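Polyketide biosynthesis cytochrome P450 PksS (Bacillus subtilis, PDB 4YZR) acts as a heme-dependent cytochrome P450 monooxygenase on dihydrobacillaene in the biosynthesis of the antibiotic polyketide bacillaene. Local coordinates at residues A139-K143 / S144-P148; R113-E116 / N117-G120; D211-S214 / K215-A219; L378-P382 / D383-W387. All blocks are in the same frame, centred on the assembly; numbering follows the deposited sequence. Where two conformers were deposited one is given.

Interaction 1 of 4, residues A139-K143 / S144-P148; sequences ADIMK and SFASP
The first torsion of S144 (chi1 68°) sets OG between its own backbone N and carbonyl carbon, where it folds back onto D140, one turn earlier. D140 O is therefore gripped twice by the same residue. S144 N arrives nearly along the C=O axis at 3.0 Å from D140 O, while S144 OG comes in from above the carbonyl plane, 2.8 Å from D140 O. M142 CG stands beside its backbone N (chi1 -57°) and the chain bends again at chi2 and chi3, which curls the thioether so that SD lies 4.0 Å from A146 CB, with the methyl CE just as near. I141 CG2 touches the same A146 methyl.

Beyond S144 the backbone widens into a pi-type turn. A146 N gives an almost straight bond to I141 O at 2.9 Å, five residues back, and F145 N leans on that oxygen only weakly. S147 N makes a second bond of the same five-residue span, to M142 O at 2.9 Å. P148 has no N-H to give, and its CD lies 3.3 Å from K143 O. At the other end D140 caps the helix: its OD1 receives M142 N from above the carboxylate plane and also L399 N. I141 and F145 turn onto M133 of helix 119-133 and L369 of helix 355-372, while M142 and A146 meet helix 228-259. The arrangement is an Asp N-cap at a strand-to-helix junction, leading from the small antiparallel sheet into the helical core of the P450 fold.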
loop_
_atom_site.group_PDB
_atom_site.type_symbol
_atom_site.label_atom_id
_atom_site.label_comp_id
_atom_site.label_asym_id
_atom_site.label_seq_id
_atom_site.Cartn_x
_atom_site.Cartn_y
_atom_site.Cartn_z
ATOM N N ALA A 139 20.332 1.054 -14.445
ATOM C CA ALA A 139 19.337 1.990 -13.833
ATOM C C ALA A 139 19.177 1.602 -12.366
ATOM O O ALA A 139 19.422 0.510 -11.940
ATOM C CB ALA A 139 17.988 1.863 -14.530
ATOM N N ASP A 140 18.724 2.594 -11.620
ATOM C CA ASP A 140 18.050 2.370 -10.323
ATOM C C ASP A 140 16.569 2.292 -10.599
ATOM O O ASP A 140 15.963 3.323 -10.957
ATOM C CB ASP A 140 18.412 3.488 -9.367
ATOM C CG ASP A 140 17.541 3.474 -8.091
ATOM O OD1 ASP A 140 16.838 2.481 -7.826
ATOM O OD2 ASP A 140 17.598 4.473 -7.334
ATOM N N ILE A 141 16.042 1.089 -10.506
ATOM C CA ILE A 141 14.590 0.912 -10.792
ATOM C C ILE A 141 13.719 1.760 -9.905
ATOM O O ILE A 141 12.676 2.218 -10.385
ATOM C CB ILE A 141 14.209 -0.563 -10.621
ATOM C CG1 ILE A 141 14.790 -1.374 -11.805
ATOM C CG2 ILE A 141 12.678 -0.776 -10.569
ATOM C CD1 ILE A 141 14.145 -1.133 -13.147
ATOM N N MET A 142 14.112 2.061 -8.694
ATOM C CA MET A 142 13.225 2.920 -7.908
ATOM C C MET A 142 13.141 4.292 -8.480
ATOM O O MET A 142 12.046 4.785 -8.771
ATOM C CB MET A 142 13.692 2.895 -6.483
ATOM C CG MET A 142 13.737 1.489 -5.881
ATOM S SD MET A 142 12.227 0.535 -6.034
ATOM C CE MET A 142 11.055 1.513 -5.113
ATOM N N LYS A 143 14.280 4.979 -8.693
ATOM C CA LYS A 143 14.243 6.306 -9.210
ATOM C C LYS A 143 13.667 6.467 -10.583
ATOM O O LYS A 143 13.013 7.482 -10.934
ATOM C CB LYS A 143 15.679 6.884 -9.094
ATOM C CG LYS A 143 15.805 8.344 -9.437
ATOM C CD LYS A 143 17.288 8.798 -9.276
ATOM C CE LYS A 143 18.352 8.087 -10.118
ATOM N NZ LYS A 143 17.923 7.641 -11.484
ATOM N N SER A 144 13.998 5.501 -11.448
ATOM C CA SER A 144 13.689 5.599 -12.853
ATOM C C SER A 144 12.328 5.130 -13.242
ATOM O O SER A 144 11.885 5.417 -14.323
ATOM C CB SER A 144 14.750 4.878 -13.679
ATOM O OG SER A 144 14.699 3.519 -13.487
ATOM N N PHE A 145 11.694 4.268 -12.410
ATOM C CA PHE A 145 10.512 3.578 -12.928
ATOM C C PHE A 145 9.491 3.310 -11.785
ATOM O O PHE A 145 8.336 3.790 -11.908
ATOM C CB PHE A 145 10.962 2.208 -13.529
ATOM C CG PHE A 145 9.880 1.482 -14.337
ATOM C CD1 PHE A 145 9.356 2.040 -15.451
ATOM C CD2 PHE A 145 9.496 0.220 -13.939
ATOM C CE1 PHE A 145 8.358 1.383 -16.192
ATOM C CE2 PHE A 145 8.578 -0.479 -14.687
ATOM C CZ PHE A 145 8.014 0.109 -15.751
ATOM N N ALA A 146 9.859 2.644 -10.745
ATOM C CA ALA A 146 8.854 2.210 -9.697
ATOM C C ALA A 146 8.382 3.394 -8.969
ATOM O O ALA A 146 7.171 3.441 -8.632
ATOM C CB ALA A 146 9.482 1.224 -8.800
ATOM N N SER A 147 9.212 4.398 -8.586
ATOM C CA SER A 147 8.725 5.595 -7.896
ATOM C C SER A 147 7.957 6.554 -8.802
ATOM O O SER A 147 6.863 7.008 -8.465
ATOM C CB SER A 147 9.889 6.294 -7.170
ATOM O OG SER A 147 10.535 5.439 -6.226
ATOM N N PRO A 148 8.443 6.889 -10.024
ATOM C CA PRO A 148 7.734 7.916 -10.833
ATOM C C PRO A 148 6.449 7.443 -11.401
ATOM O O PRO A 148 5.519 8.200 -11.481
ATOM C CB PRO A 148 8.742 8.331 -11.933
ATOM C CG PRO A 148 9.741 7.221 -11.907
ATOM C CD PRO A 148 9.821 6.637 -10.554
#

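Interaction 2 of 4, residues R113-E116 / N117-G120; sequences RTIE and NLRG
R113 meets N117 with both backbone and side chain. Its carbonyl O accepts from N117 N at 2.8 Å, an ordinary helical bond, and its CD lies 3.6 Å from N117 OD1. That amide oxygen sits over one face of the R113 guanidinium, with the two flat groups turned 55° apart, so the pair is packed rather than bonded. T114 faces away from the following residues, and its OG1 is hydrogen-bonded to T111 OG1.

I115 supplies the apolar part: its CD1 meets L118 CD1 at 4.1 Å, the two branched chains crossing at a slant. I115 O accepts from L118 N, three residues on, at 2.9 Å, so the helical span has shortened.

E116 opens a type I turn closed by R119 N on E116 O at 3.0 Å. Its CG stands anti to the backbone N (chi1 -172°) and the chain then bends at chi2, bringing the carboxylate alongside the edge of the R119 guanidinium in a salt bridge. R119 NH2 bonds weakly to E116 OE1 at 3.0 Å; OE2 is modelled too close to the arginine for its place to be trusted.

The turn links helix 112-116 to helix 119-133. I115 and R119 both lean on L360 of helix 355-372, I115 adding P356 and R119 adding H363, and the nearest atoms of the I115 side chain and the heme are about 8 Å apart.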
loop_
_atom_site.group_PDB
_atom_site.type_symbol
_atom_site.label_atom_id
_atom_site.label_comp_id
_atom_site.label_asym_id
_atom_site.label_seq_id
_atom_site.Cartn_x
_atom_site.Cartn_y
_atom_site.Cartn_z
ATOM N N ARG A 113 -14.518 -0.605 -14.795
ATOM C CA ARG A 113 -14.418 0.045 -16.089
ATOM C C ARG A 113 -13.673 1.347 -15.902
ATOM O O ARG A 113 -12.940 1.741 -16.792
ATOM C CB ARG A 113 -15.869 0.285 -16.601
ATOM C CG ARG A 113 -15.900 1.041 -17.948
ATOM C CD ARG A 113 -15.345 0.248 -19.094
ATOM N NE ARG A 113 -16.050 0.667 -20.321
ATOM C CZ ARG A 113 -15.820 0.158 -21.540
ATOM N NH1 ARG A 113 -14.946 -0.852 -21.713
ATOM N NH2 ARG A 113 -16.497 0.621 -22.567
ATOM N N THR A 114 -14.011 2.115 -14.847
ATOM C CA THR A 114 -13.467 3.423 -14.635
ATOM C C THR A 114 -11.911 3.278 -14.631
ATOM O O THR A 114 -11.161 4.002 -15.252
ATOM C CB THR A 114 -14.010 4.038 -13.369
ATOM O OG1 THR A 114 -15.451 4.199 -13.496
ATOM C CG2 THR A 114 -13.376 5.296 -13.175
ATOM N N ILE A 115 -11.449 2.335 -13.824
ATOM C CA ILE A 115 -9.989 2.152 -13.668
ATOM C C ILE A 115 -9.454 1.587 -14.954
ATOM O O ILE A 115 -8.389 1.970 -15.431
ATOM C CB ILE A 115 -9.674 1.253 -12.476
ATOM C CG1 ILE A 115 -10.036 1.926 -11.215
ATOM C CG2 ILE A 115 -8.227 0.857 -12.457
ATOM C CD1 ILE A 115 -9.476 3.203 -11.061
ATOM N N GLU A 116 -10.128 0.616 -15.583
ATOM C CA GLU A 116 -9.662 0.056 -16.802
ATOM C C GLU A 116 -9.471 1.056 -17.897
ATOM O O GLU A 116 -8.612 0.986 -18.712
ATOM C CB GLU A 116 -10.603 -1.079 -17.322
ATOM C CG GLU A 116 -10.028 -1.788 -18.490
ATOM C CD GLU A 116 -8.730 -2.575 -18.254
ATOM O OE1 GLU A 116 -8.381 -2.975 -17.142
ATOM O OE2 GLU A 116 -7.985 -2.887 -19.176
ATOM N N ASN A 117 -10.323 2.058 -17.867
ATOM C CA ASN A 117 -10.258 3.195 -18.802
ATOM C C ASN A 117 -8.964 3.997 -18.738
ATOM O O ASN A 117 -8.590 4.692 -19.702
ATOM C CB ASN A 117 -11.451 4.113 -18.736
ATOM C CG ASN A 117 -12.733 3.501 -19.289
ATOM O OD1 ASN A 117 -12.716 2.507 -20.024
ATOM N ND2 ASN A 117 -13.842 4.119 -18.959
ATOM N N LEU A 118 -8.227 3.820 -17.625
ATOM C CA LEU A 118 -6.912 4.453 -17.463
ATOM C C LEU A 118 -5.783 3.711 -18.133
ATOM O O LEU A 118 -4.673 4.225 -18.226
ATOM C CB LEU A 118 -6.549 4.576 -15.974
ATOM C CG LEU A 118 -7.581 5.353 -15.155
ATOM C CD1 LEU A 118 -7.126 5.274 -13.687
ATOM C CD2 LEU A 118 -7.618 6.805 -15.603
ATOM N N ARG A 119 -6.031 2.555 -18.677
ATOM C CA ARG A 119 -4.973 1.682 -19.207
ATOM C C ARG A 119 -4.108 2.361 -20.187
ATOM O O ARG A 119 -2.862 2.378 -20.091
ATOM C CB ARG A 119 -5.576 0.394 -19.836
ATOM C CG ARG A 119 -4.536 -0.409 -20.580
ATOM C CD ARG A 119 -5.110 -1.758 -21.122
ATOM N NE ARG A 119 -5.641 -2.563 -20.085
ATOM C CZ ARG A 119 -5.168 -3.549 -19.364
ATOM N NH1 ARG A 119 -3.977 -3.897 -19.415
ATOM N NH2 ARG A 119 -5.970 -4.127 -18.468
ATOM N N GLY A 120 -4.679 2.999 -21.202
ATOM C CA GLY A 120 -3.866 3.615 -22.245
ATOM C C GLY A 120 -2.955 4.681 -21.704
ATOM O O GLY A 120 -1.746 4.787 -22.059
#

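Interaction 3 of 4, residues D211-S214 / K215-A219; sequences DLIS and KLVHA
H218 reaches back over S214, one helical turn earlier, and its side chain can be followed outward from there. CB lies 3.7 Å from S214 O, and CG stands anti to the carbonyl carbon and beside the backbone N (chi1 -66°), which keeps the ring near the same oxygen. ND1 then donates to S214 O at 3.1 Å, the oxygen lying at the ring's edge, tilted 25° from its plane. CE1 runs past that oxygen, and NE2 at the tip is hydrogen-bonded to R205 O. V217 CG1 rests 3.8 Å above one face of the ring, offset toward the rim. Two carbonyls at the two ring nitrogens fix the rotation of the imidazole and are consistent with a doubly protonated, positively charged ring.

S214 O is held by two donors, since H218 N also reaches it at 3.1 Å, and the two come from opposite faces of its carbonyl plane. Elsewhere in the turn L212 CG meets L216 CD1 at 4.1 Å, the two leucines slanting across one another, and V217 CG2 folds over I213 O at 3.2 Å.

D211 caps the start of this helix. Its OD2 takes S214 N at 2.8 Å, takes I213 N weakly, and forms a salt bridge with R204. Its OD1 takes S214 OG at 2.8 Å on the syn side, though well out of the carboxylate plane. The result is a short helix with an Asp N-cap, packed against helices 183-206 and 228-259 and following the first in the chain, consistent with the H helix that comes after the G helix in P450s.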
loop_
_atom_site.group_PDB
_atom_site.type_symbol
_atom_site.label_atom_id
_atom_site.label_comp_id
_atom_site.label_asym_id
_atom_site.label_seq_id
_atom_site.Cartn_x
_atom_site.Cartn_y
_atom_site.Cartn_z
ATOM N N ASP A 211 -11.361 14.799 -13.744
ATOM C CA ASP A 211 -10.352 14.312 -12.772
ATOM C C ASP A 211 -11.103 13.897 -11.525
ATOM O O ASP A 211 -12.282 14.260 -11.251
ATOM C CB ASP A 211 -9.342 15.445 -12.370
ATOM C CG ASP A 211 -10.045 16.577 -11.684
ATOM O OD1 ASP A 211 -10.539 17.504 -12.321
ATOM O OD2 ASP A 211 -10.188 16.653 -10.451
ATOM N N LEU A 212 -10.426 13.213 -10.650
ATOM C CA LEU A 212 -11.057 12.641 -9.494
ATOM C C LEU A 212 -11.377 13.646 -8.464
ATOM O O LEU A 212 -12.392 13.412 -7.688
ATOM C CB LEU A 212 -10.159 11.517 -8.955
ATOM C CG LEU A 212 -10.690 10.735 -7.745
ATOM C CD1 LEU A 212 -11.986 10.105 -8.128
ATOM C CD2 LEU A 212 -9.648 9.619 -7.464
ATOM N N ILE A 213 -10.715 14.792 -8.302
ATOM C CA ILE A 213 -11.103 15.749 -7.335
ATOM C C ILE A 213 -12.482 16.311 -7.771
ATOM O O ILE A 213 -13.451 16.367 -6.950
ATOM C CB ILE A 213 -10.112 16.911 -7.155
ATOM C CG1 ILE A 213 -8.818 16.301 -6.586
ATOM C CG2 ILE A 213 -10.692 17.990 -6.251
ATOM C CD1 ILE A 213 -7.720 17.279 -6.540
ATOM N N SER A 214 -12.652 16.612 -9.067
ATOM C CA SER A 214 -13.928 17.099 -9.558
ATOM C C SER A 214 -14.980 16.043 -9.312
ATOM O O SER A 214 -16.139 16.418 -8.818
ATOM C CB SER A 214 -13.806 17.292 -11.039
ATOM O OG SER A 214 -12.995 18.449 -11.350
ATOM N N LYS A 215 -14.727 14.805 -9.605
ATOM C CA LYS A 215 -15.717 13.750 -9.453
ATOM C C LYS A 215 -16.101 13.586 -7.965
ATOM O O LYS A 215 -17.302 13.341 -7.653
ATOM C CB LYS A 215 -15.260 12.445 -10.016
ATOM C CG LYS A 215 -15.153 12.371 -11.544
ATOM C CD LYS A 215 -14.855 10.915 -12.048
ATOM C CE LYS A 215 -15.882 9.887 -11.478
ATOM N NZ LYS A 215 -16.103 8.473 -12.020
ATOM N N LEU A 216 -15.200 13.679 -6.975
ATOM C CA LEU A 216 -15.520 13.556 -5.548
ATOM C C LEU A 216 -16.330 14.734 -5.086
ATOM O O LEU A 216 -17.222 14.587 -4.241
ATOM C CB LEU A 216 -14.263 13.387 -4.702
ATOM C CG LEU A 216 -13.685 12.001 -4.732
ATOM C CD1 LEU A 216 -12.289 12.024 -4.150
ATOM C CD2 LEU A 216 -14.543 11.076 -3.881
ATOM N N VAL A 217 -16.001 15.928 -5.538
ATOM C CA VAL A 217 -16.709 17.130 -5.199
ATOM C C VAL A 217 -18.161 17.028 -5.638
ATOM O O VAL A 217 -19.020 17.418 -4.799
ATOM C CB VAL A 217 -16.037 18.362 -5.775
ATOM C CG1 VAL A 217 -16.948 19.613 -5.680
ATOM C CG2 VAL A 217 -14.746 18.586 -5.092
ATOM N N HIS A 218 -18.406 16.395 -6.756
ATOM C CA HIS A 218 -19.781 16.304 -7.261
ATOM C C HIS A 218 -20.534 15.056 -6.915
ATOM O O HIS A 218 -21.724 14.982 -7.106
ATOM C CB HIS A 218 -19.793 16.697 -8.718
ATOM C CG HIS A 218 -19.447 18.146 -8.887
ATOM N ND1 HIS A 218 -18.217 18.600 -9.316
ATOM C CD2 HIS A 218 -20.166 19.250 -8.561
ATOM C CE1 HIS A 218 -18.231 19.926 -9.321
ATOM N NE2 HIS A 218 -19.386 20.337 -8.831
ATOM N N ALA A 219 -19.888 14.099 -6.256
ATOM C CA ALA A 219 -20.528 12.889 -5.836
ATOM C C ALA A 219 -21.660 13.187 -4.769
ATOM O O ALA A 219 -21.548 14.047 -3.960
ATOM C CB ALA A 219 -19.513 11.923 -5.233
#

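Interaction 4 of 4, residues L378-P382 / D383-W387; sequences LAVAP and DDIQW
D384 OD2 accepts a hydrogen bond from water 1 at 2.8 Å, and that water in turn accepts from A381 N at 2.9 Å, bridging the two ends of a tight turn. The carboxylate is positioned for this by its first torsion (chi1 -65°), which places CG beside the D384 backbone N and swings the acid back over A381, where OD2 also brushes the A381 methyl. The same two residues bond directly: D384 N donates to A381 O at 2.9 Å.

P382, one residue on, repeats the pattern more loosely. I385 N makes a weak bond to P382 O at 3.4 Å, and water 2, 3.0 Å from P382 O and 2.8 Å from I385 O, lies between these two carbonyls. Its protons are in demand, so it need not serve both oxygens at once.

On the apolar side V380 and I385 cross at about a right angle, CG1 against CG1 at 3.9 Å. The other valine branch, CG2, lies against the D384 backbone, 3.7 Å from its C. I385 CD1 comes up beneath the P382 backbone, and the isoleucine also rests on L255 of helix 228-259 and on L396.

D383 and D384 lie at the surface while V380 and I385 hold the turn's underside. With two backbone bonds spanning three residues, one of them weak, and two bridging waters, this 3-10 bend between strands 377-378 and 400-402 depends on solvent for part of its cross-linking and on a small apolar contact for the rest.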
loop_
_atom_site.group_PDB
_atom_site.type_symbol
_atom_site.label_atom_id
_atom_site.label_comp_id
_atom_site.label_asym_id
_atom_site.label_seq_id
_atom_site.Cartn_x
_atom_site.Cartn_y
_atom_site.Cartn_z
ATOM N N LEU A 378 19.725 -8.149 -11.766
ATOM C CA LEU A 378 20.063 -7.472 -10.540
ATOM C C LEU A 378 21.517 -7.037 -10.472
ATOM O O LEU A 378 22.389 -7.826 -10.982
ATOM C CB LEU A 378 19.654 -8.398 -9.372
ATOM C CG LEU A 378 19.445 -7.871 -8.001
ATOM C CD1 LEU A 378 18.394 -6.785 -7.979
ATOM C CD2 LEU A 378 19.033 -9.066 -7.138
ATOM N N ALA A 379 21.872 -5.860 -10.048
ATOM C CA ALA A 379 23.262 -5.351 -10.032
ATOM C C ALA A 379 23.565 -4.917 -8.599
ATOM O O ALA A 379 24.257 -3.955 -8.367
ATOM C CB ALA A 379 23.395 -4.177 -10.957
ATOM N N VAL A 380 23.051 -5.657 -7.613
ATOM C CA VAL A 380 23.316 -5.430 -6.156
ATOM C C VAL A 380 23.302 -6.791 -5.528
ATOM O O VAL A 380 22.483 -7.641 -5.861
ATOM C CB VAL A 380 22.233 -4.522 -5.527
ATOM C CG1 VAL A 380 20.838 -5.048 -5.734
ATOM C CG2 VAL A 380 22.505 -4.254 -4.063
ATOM N N ALA A 381 24.312 -7.069 -4.693
ATOM C CA ALA A 381 24.350 -8.323 -3.962
ATOM C C ALA A 381 23.260 -8.367 -2.874
ATOM O O ALA A 381 22.935 -7.347 -2.284
ATOM C CB ALA A 381 25.719 -8.509 -3.306
ATOM N N PRO A 382 22.792 -9.564 -2.528
ATOM C CA PRO A 382 21.734 -9.680 -1.477
ATOM C C PRO A 382 21.981 -8.944 -0.167
ATOM O O PRO A 382 21.083 -8.290 0.369
ATOM C CB PRO A 382 21.717 -11.215 -1.224
ATOM C CG PRO A 382 22.049 -11.763 -2.547
ATOM C CD PRO A 382 23.077 -10.886 -3.153
ATOM N N ASP A 383 23.204 -9.021 0.379
ATOM C CA ASP A 383 23.502 -8.328 1.614
ATOM C C ASP A 383 23.565 -6.836 1.499
ATOM O O ASP A 383 23.506 -6.213 2.532
ATOM C CB ASP A 383 24.867 -8.765 2.167
ATOM C CG ASP A 383 24.901 -10.258 2.576
ATOM O OD1 ASP A 383 23.838 -10.911 2.711
ATOM O OD2 ASP A 383 26.023 -10.768 2.763
ATOM N N ASP A 384 23.606 -6.238 0.275
ATOM C CA ASP A 384 23.741 -4.843 0.045
ATOM C C ASP A 384 22.402 -4.129 -0.333
ATOM O O ASP A 384 22.386 -2.941 -0.569
ATOM C CB ASP A 384 24.776 -4.599 -1.036
ATOM C CG ASP A 384 26.173 -5.044 -0.558
ATOM O OD1 ASP A 384 26.402 -4.950 0.687
ATOM O OD2 ASP A 384 26.966 -5.459 -1.433
ATOM N N ILE A 385 21.375 -4.959 -0.451
ATOM C CA ILE A 385 20.051 -4.422 -0.848
ATOM C C ILE A 385 19.628 -3.497 0.268
ATOM O O ILE A 385 19.731 -3.851 1.454
ATOM C CB ILE A 385 19.046 -5.529 -1.052
ATOM C CG1 ILE A 385 19.397 -6.311 -2.346
ATOM C CG2 ILE A 385 17.606 -4.936 -1.182
ATOM C CD1 ILE A 385 18.619 -7.518 -2.722
ATOM N N GLN A 386 19.150 -2.327 -0.073
ATOM C CA GLN A 386 18.839 -1.259 0.873
ATOM C C GLN A 386 17.308 -1.103 0.951
ATOM O O GLN A 386 16.658 -0.658 0.007
ATOM C CB GLN A 386 19.446 0.064 0.505
ATOM C CG GLN A 386 20.990 0.033 0.295
ATOM C CD GLN A 386 21.693 -0.431 1.532
ATOM O OE1 GLN A 386 22.463 -1.383 1.501
ATOM N NE2 GLN A 386 21.347 0.153 2.656
ATOM N N TRP A 387 16.819 -1.327 2.119
ATOM C CA TRP A 387 15.419 -1.191 2.426
ATOM C C TRP A 387 15.137 0.072 3.219
ATOM O O TRP A 387 15.976 0.465 4.097
ATOM C CB TRP A 387 14.936 -2.380 3.251
ATOM C CG TRP A 387 14.932 -3.614 2.508
ATOM C CD1 TRP A 387 15.915 -4.551 2.465
ATOM C CD2 TRP A 387 13.927 -4.077 1.582
ATOM N NE1 TRP A 387 15.585 -5.555 1.589
ATOM C CE2 TRP A 387 14.360 -5.317 1.069
ATOM C CE3 TRP A 387 12.674 -3.610 1.215
ATOM C CZ2 TRP A 387 13.590 -6.034 0.142
ATOM C CZ3 TRP A 387 11.938 -4.309 0.297
ATOM C CH2 TRP A 387 12.428 -5.419 -0.261
HETATM O O HOH W 1 26.324 -5.120 -4.088
HETATM O O HOH W 2 20.201 -6.398 2.495
#

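Along the chain the order is interaction 2, interaction 1, interaction 3, interaction 4, with none nested in another. Interaction 2 leads into helix 119-133, and interaction 1 begins in strand 138-140, the next element after it; their centres are about 23 Å apart. Interaction 3 lies closer to interaction 2, at about 17 Å between centres, on the same side of the chain's centre. Interactions 1 and 4, about 15 Å apart between centres, gather at the small antiparallel sheet, whose outer strands are 138-140 and 377-378. Interactions 3 and 4, about 42 Å apart between centres, lie on opposite sides of the chain's centre, yet both pack on helix 228-259, as interaction 1 does, so this long helix connects distant turns of the P450 fold.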